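Local coordinates for protein putative ADP-Ribosyltransferase Scabin (Streptomyces scabiei 87.22, PDB 5EWY) that transfers ADP-ribose from NAD+, acting on DNA, as a toxin of a plant-pathogenic Streptomyces, at residues 113-118 and 162-167. Numbering follows the deposited sequence.
Sequences SPYVST and AFPGGI. With 5TQ (4-(8-fluoranyl-6-oxidanylidene-1,3,4,5-tetrahydrobenzo[c][1,6]naphthyridin-2-yl)butanoic acid), chain B.
Thr118 places OG1 between its backbone N and carbonyl carbon (chi1 71°), which sets the hydroxyl at the edge of the Phe163 ring, in its plane and 3.5 Å from CE2. CG2 of the same threonine meets CD1 of Ile167 tip to tip at 3.7 Å, while the hydroxyl is hydrogen-bonded to the carbonyl of Val161. With CG anti to the carbonyl carbon (chi1 -56°), Tyr115 lies on the face that carries Ala162 and Pro164, opposite the one bearing Val116 and Phe163: CE1 is 3.9 Å from Pro164 CG at the ring edge, and Pro114 CG sits above one ring face, toward its rim. Backbone bonds run both ways between Val116 and Phe163, Phe163 N to Val116 O being 2.8 Å long and nearly straight. Phe163 O accepts twice, from Val116 N and Gly166 N on opposite faces of its plane, joining the strand pair to the type II turn 163-166. Gly165 N then donates 2.8 Å to Pro114 O, almost head-on to the carbonyl. Both glycines have positive phi, and Gly166 CA packs 3.5 Å from Val116 CG2. Ser117 CB lies 3.4 Å from inhibitor atom C04, and Thr118 O 3.2 Å from F20, bringing the strand end to the pocket. Ser117 OG is hydrogen-bonded to Tyr106 and Glu160, consistent with the STS and Q/E-x-E motifs of ADP-ribosyltransferases. Strand 115-119 is an outer strand of a three-stranded antiparallel sheet whose middle strand is 160-164; Leu75 of strand 75-79 and Ile137 of strand 133-137 pack by Thr118, and Ile103 of helix 103-108 touches Tyr115.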
loop_
_atom_site.group_PDB
_atom_site.type_symbol
_atom_site.label_atom_id
_atom_site.label_comp_id
_atom_site.label_asym_id
_atom_site.label_seq_id
_atom_site.Cartn_x
_atom_site.Cartn_y
_atom_site.Cartn_z
ATOM N N SER A 113 -1.687 0.631 13.615
ATOM C CA SER A 113 -1.658 -0.758 13.181
ATOM C C SER A 113 -0.285 -1.119 12.633
ATOM O O SER A 113 0.556 -0.235 12.412
ATOM C CB SER A 113 -2.724 -0.964 12.114
ATOM O OG SER A 113 -2.194 -0.705 10.822
ATOM N N PRO A 114 -0.024 -2.413 12.422
ATOM C CA PRO A 114 1.211 -2.844 11.755
ATOM C C PRO A 114 1.150 -2.730 10.246
ATOM O O PRO A 114 2.104 -3.149 9.575
ATOM C CB PRO A 114 1.298 -4.321 12.163
ATOM C CG PRO A 114 -0.120 -4.732 12.249
ATOM C CD PRO A 114 -0.826 -3.566 12.872
ATOM N N TYR A 115 0.050 -2.237 9.703
ATOM C CA TYR A 115 -0.207 -2.265 8.268
ATOM C C TYR A 115 0.002 -0.895 7.637
ATOM O O TYR A 115 -0.267 0.145 8.247
ATOM C CB TYR A 115 -1.661 -2.689 8.000
ATOM C CG TYR A 115 -2.019 -4.002 8.621
ATOM C CD1 TYR A 115 -1.479 -5.186 8.128
ATOM C CD2 TYR A 115 -2.887 -4.079 9.703
ATOM C CE1 TYR A 115 -1.782 -6.404 8.710
ATOM C CE2 TYR A 115 -3.209 -5.286 10.268
ATOM C CZ TYR A 115 -2.652 -6.446 9.773
ATOM O OH TYR A 115 -2.965 -7.647 10.346
ATOM N N VAL A 116 0.466 -0.900 6.391
ATOM C CA VAL A 116 0.377 0.269 5.528
ATOM C C VAL A 116 -0.664 -0.030 4.461
ATOM O O VAL A 116 -0.525 -1.008 3.714
ATOM C CB VAL A 116 1.727 0.637 4.901
ATOM C CG1 VAL A 116 1.556 1.746 3.874
ATOM C CG2 VAL A 116 2.710 1.081 5.985
ATOM N N SER A 117 -1.673 0.826 4.365
ATOM C CA SER A 117 -2.758 0.633 3.415
ATOM C C SER A 117 -2.365 1.139 2.045
ATOM O O SER A 117 -1.787 2.214 1.897
ATOM C CB SER A 117 -3.992 1.406 3.843
ATOM O OG SER A 117 -4.502 0.871 5.058
ATOM N N THR A 118 -2.727 0.358 1.033
ATOM C CA THR A 118 -2.592 0.720 -0.374
ATOM C C THR A 118 -3.877 0.283 -1.049
ATOM O O THR A 118 -4.720 -0.392 -0.457
ATOM C CB THR A 118 -1.389 0.031 -1.043
ATOM O OG1 THR A 118 -1.651 -1.369 -1.205
ATOM C CG2 THR A 118 -0.090 0.247 -0.214
ATOM N N ALA A 162 -3.281 -4.404 2.251
ATOM C CA ALA A 162 -2.633 -3.983 3.488
ATOM C C ALA A 162 -1.268 -4.646 3.616
ATOM O O ALA A 162 -1.170 -5.882 3.629
ATOM C CB ALA A 162 -3.489 -4.371 4.684
ATOM N N PHE A 163 -0.217 -3.834 3.738
ATOM C CA PHE A 163 1.143 -4.352 3.795
ATOM C C PHE A 163 1.610 -4.485 5.237
ATOM O O PHE A 163 1.905 -3.466 5.887
ATOM C CB PHE A 163 2.110 -3.477 2.989
ATOM C CG PHE A 163 2.059 -3.785 1.531
ATOM C CD1 PHE A 163 2.866 -4.771 0.989
ATOM C CD2 PHE A 163 1.121 -3.168 0.714
ATOM C CE1 PHE A 163 2.774 -5.103 -0.349
ATOM C CE2 PHE A 163 1.012 -3.496 -0.619
ATOM C CZ PHE A 163 1.832 -4.466 -1.158
ATOM N N PRO A 164 1.669 -5.691 5.802
ATOM C CA PRO A 164 2.166 -5.833 7.182
ATOM C C PRO A 164 3.654 -5.531 7.240
ATOM O O PRO A 164 4.444 -6.091 6.473
ATOM C CB PRO A 164 1.875 -7.297 7.531
ATOM C CG PRO A 164 1.017 -7.831 6.407
ATOM C CD PRO A 164 1.358 -6.994 5.199
ATOM N N GLY A 165 4.033 -4.625 8.128
ATOM C CA GLY A 165 5.394 -4.151 8.190
ATOM C C GLY A 165 5.697 -3.048 7.210
ATOM O O GLY A 165 6.847 -2.594 7.149
ATOM N N GLY A 166 4.703 -2.595 6.458
ATOM C CA GLY A 166 4.907 -1.538 5.490
ATOM C C GLY A 166 5.677 -1.992 4.269
ATOM O O GLY A 166 5.630 -3.155 3.868
ATOM N N ILE A 167 6.345 -1.022 3.648
ATOM C CA ILE A 167 6.858 -1.159 2.283
ATOM C C ILE A 167 8.187 -0.428 2.191
ATOM O O ILE A 167 8.243 0.796 2.383
ATOM C CB ILE A 167 5.886 -0.549 1.262
ATOM C CG1 ILE A 167 4.464 -1.110 1.425
ATOM C CG2 ILE A 167 6.405 -0.788 -0.172
ATOM C CD1 ILE A 167 3.447 -0.343 0.627
HETATM N N12 5TQ B . -5.202 6.519 5.780
HETATM C C13 5TQ B . -4.412 7.437 5.224
HETATM C C15 5TQ B . -5.616 6.652 7.213
HETATM C C17 5TQ B . -3.620 6.331 8.757
HETATM C C01 5TQ B . -6.029 3.195 0.678
HETATM C C02 5TQ B . -6.903 2.246 1.190
HETATM C C03 5TQ B . -7.311 2.292 2.519
HETATM C C04 5TQ B . -6.820 3.288 3.352
HETATM C C05 5TQ B . -5.948 4.276 2.854
HETATM C C06 5TQ B . -5.546 4.206 1.509
HETATM C C07 5TQ B . -4.656 5.229 0.974
HETATM C C08 5TQ B . -5.427 5.327 3.695
HETATM C C09 5TQ B . -4.551 6.273 3.091
HETATM N N10 5TQ B . -4.182 6.189 1.789
HETATM C C11 5TQ B . -5.738 5.514 5.049
HETATM C C14 5TQ B . -4.024 7.336 3.928
HETATM C C16 5TQ B . -4.614 7.304 8.156
HETATM C C18 5TQ B . -2.429 6.125 7.843
HETATM O O19 5TQ B . -4.292 5.195 -0.231
HETATM F F20 5TQ B . -7.368 1.289 0.386
HETATM O O21 5TQ B . -1.270 6.139 8.334
HETATM O O22 5TQ B . -2.612 5.951 6.625
#